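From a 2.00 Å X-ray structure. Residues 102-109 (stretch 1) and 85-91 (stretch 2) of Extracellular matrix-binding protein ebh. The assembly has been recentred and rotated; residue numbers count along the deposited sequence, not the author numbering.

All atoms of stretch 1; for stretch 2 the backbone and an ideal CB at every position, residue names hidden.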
# COMPACT_ATOMS: atom_id res chain seq x y z
N ALA A 102 21.99 16.98 -15.12
CA ALA A 102 20.87 17.70 -14.51
C ALA A 102 19.55 17.03 -14.85
O ALA A 102 18.67 16.87 -13.98
CB ALA A 102 20.84 19.15 -14.96
N LEU A 103 19.42 16.64 -16.12
CA LEU A 103 18.20 15.95 -16.59
C LEU A 103 18.06 14.57 -15.96
O LEU A 103 16.96 14.16 -15.66
CB LEU A 103 18.21 15.89 -18.13
CG LEU A 103 17.87 17.25 -18.74
CD1 LEU A 103 18.32 17.28 -20.20
CD2 LEU A 103 16.37 17.54 -18.66
N LYS A 104 19.18 13.90 -15.68
CA LYS A 104 19.15 12.57 -15.04
C LYS A 104 18.66 12.69 -13.62
O LYS A 104 17.89 11.85 -13.13
CB LYS A 104 20.56 11.88 -15.03
CG LYS A 104 20.94 11.29 -16.37
CD LYS A 104 22.22 10.43 -16.31
CE LYS A 104 22.64 10.03 -17.71
NZ LYS A 104 23.89 9.21 -17.73
N ALA A 105 19.16 13.71 -12.91
CA ALA A 105 18.71 14.01 -11.60
C ALA A 105 17.17 14.26 -11.54
O ALA A 105 16.49 13.76 -10.67
CB ALA A 105 19.47 15.20 -11.05
N GLN A 106 16.65 15.01 -12.50
CA GLN A 106 15.20 15.22 -12.62
C GLN A 106 14.44 13.93 -12.86
O GLN A 106 13.46 13.69 -12.18
CB GLN A 106 14.87 16.19 -13.74
CG GLN A 106 15.40 17.58 -13.46
CD GLN A 106 15.17 18.50 -14.67
OE1 GLN A 106 14.17 18.35 -15.34
NE2 GLN A 106 16.04 19.42 -14.92
N ALA A 107 14.93 13.06 -13.76
CA ALA A 107 14.25 11.81 -14.05
C ALA A 107 14.28 10.91 -12.82
O ALA A 107 13.28 10.37 -12.43
CB ALA A 107 14.91 11.12 -15.23
N ASN A 108 15.43 10.77 -12.19
CA ASN A 108 15.52 9.87 -11.05
C ASN A 108 14.70 10.27 -9.84
O ASN A 108 14.35 9.41 -9.00
CB ASN A 108 16.97 9.70 -10.68
CG ASN A 108 17.66 8.72 -11.61
OD1 ASN A 108 17.04 7.84 -12.17
ND2 ASN A 108 18.94 8.86 -11.71
N GLY A 109 14.51 11.58 -9.73
CA GLY A 109 13.72 12.20 -8.68
C GLY A 109 12.26 12.31 -8.97
O GLY A 109 11.51 12.73 -8.09
N UNK A 85 13.37 7.88 -19.75
CA UNK A 85 13.92 9.23 -19.77
C UNK A 85 15.44 9.17 -19.77
O UNK A 85 16.11 9.89 -20.53
CB UNK A 85 13.41 10.04 -18.58
N UNK A 86 15.98 8.30 -18.94
CA UNK A 86 17.46 8.15 -18.80
C UNK A 86 18.09 7.71 -20.12
O UNK A 86 19.12 8.23 -20.58
CB UNK A 86 17.80 7.14 -17.71
N UNK A 87 17.47 6.71 -20.71
CA UNK A 87 17.91 6.19 -21.98
C UNK A 87 17.91 7.31 -23.01
O UNK A 87 18.89 7.48 -23.74
CB UNK A 87 17.02 5.03 -22.43
N UNK A 88 16.82 8.07 -23.08
CA UNK A 88 16.80 9.22 -24.02
C UNK A 88 17.92 10.24 -23.74
O UNK A 88 18.57 10.81 -24.67
CB UNK A 88 15.45 9.93 -23.94
N UNK A 89 18.13 10.52 -22.47
CA UNK A 89 19.12 11.50 -22.09
C UNK A 89 20.49 10.95 -22.53
O UNK A 89 21.30 11.66 -23.12
CB UNK A 89 19.07 11.79 -20.59
N UNK A 90 20.72 9.68 -22.26
CA UNK A 90 21.98 9.07 -22.72
C UNK A 90 22.19 9.08 -24.22
O UNK A 90 23.31 9.26 -24.67
CB UNK A 90 22.05 7.62 -22.23
N UNK A 91 21.14 8.91 -25.00
CA UNK A 91 21.25 8.93 -26.45
C UNK A 91 21.18 10.32 -27.05
O UNK A 91 21.19 10.46 -28.25
CB UNK A 91 20.15 8.06 -27.06

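The two helices run antiparallel, at 172° between their N-to-C directions, with axes 9.6 Å apart at closest approach. Stretch 1 presents Leu-103, Lys-104, Ala-107 and Asn-108 to its partner.

Position 85 points its CA-to-CB bond toward stretch 1. The ideal CB lies 3.8 Å from Ala-107 CB, already at van der Waals distance. A small apolar side chain fits such a close approach. The residue is Ala-85. Its CB packs on Ala-107 CB at 3.8 Å.

Position 86 directs CA-to-CB sideways. The ideal CB is 5.4 Å from Lys-104 CG, so a side chain must extend to make contact. Along its path lie the aliphatic part of Lys-104, the methyl of Ala-107 and the amide of Asn-108. A medium or long apolar chain would suit: Leu, Ile or Met. The residue is Ile-86, with chi1 and chi2 both m. Its CD1 reaches Lys-104 CG at 3.8 Å and Ala-107 CB at 3.9 Å, and it lies 4.0 Å from Asn-108 OD1.

Position 87 points away, with nothing of stretch 1 near its CB. Stretch 1 sets no demand here, so polar or small residues that tolerate a helix would all do. It is Thr-87, whose OG1 hydrogen-bonds elsewhere in the structure.

Position 88 is also out of reach of stretch 1. Many helix-compatible residues would do. It is Ala-88.

Position 89 points toward stretch 1. The ideal CB is 4.6 Å from Lys-104 CG and 4.9 Å from Leu-103 CB. This leaves room for a branched or longer apolar side chain, such as Ile, Leu, Val or Met. The residue is Ile-89, chi1 m and chi2 t. Its CD1 packs 3.7 Å from Leu-103 CB and also lies 3.9 Å from Lys-104 N; its CG2 is 4.0 Å from Lys-104 CG.

Position 90 points sideways, but Lys-104 is extended, with chi2 to chi4 all t, and brings NZ to 5.1 Å from the ideal CB. The ammonium group offers a donor, so an acceptor would suit: Asp, Glu, Asn or Gln could each serve. The residue is Asn-90. Lys-104 NZ donates a hydrogen bond to Asn-90 OD1 at 2.7 Å. A neutral amide oxygen therefore receives the ammonium group at the edge of the apolar contacts.

Position 91 has phi/psi of -85/5, which does not require glycine. No part of stretch 1 is near, and a CB would have room. Several residues would fit. It is Gly-91, whose N hydrogen-bonds to Thr-87 O at 2.9 Å.

Stretch 2 85-91: AITAING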
# COMPACT_ATOMS: atom_id res chain seq x y z
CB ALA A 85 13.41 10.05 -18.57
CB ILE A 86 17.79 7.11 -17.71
CG1 ILE A 86 17.35 7.66 -16.34
CG2 ILE A 86 19.27 6.75 -17.73
CD1 ILE A 86 18.04 8.90 -15.88
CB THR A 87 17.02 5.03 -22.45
OG1 THR A 87 17.18 3.97 -21.52
CG2 THR A 87 17.42 4.54 -23.81
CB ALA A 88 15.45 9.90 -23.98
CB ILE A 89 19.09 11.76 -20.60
CG1 ILE A 89 17.80 12.55 -20.23
CG2 ILE A 89 20.32 12.52 -20.14
CD1 ILE A 89 17.40 12.33 -18.79
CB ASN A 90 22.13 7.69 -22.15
CG ASN A 90 22.51 7.74 -20.70
OD1 ASN A 90 23.11 8.72 -20.26
ND2 ASN A 90 22.15 6.73 -19.95
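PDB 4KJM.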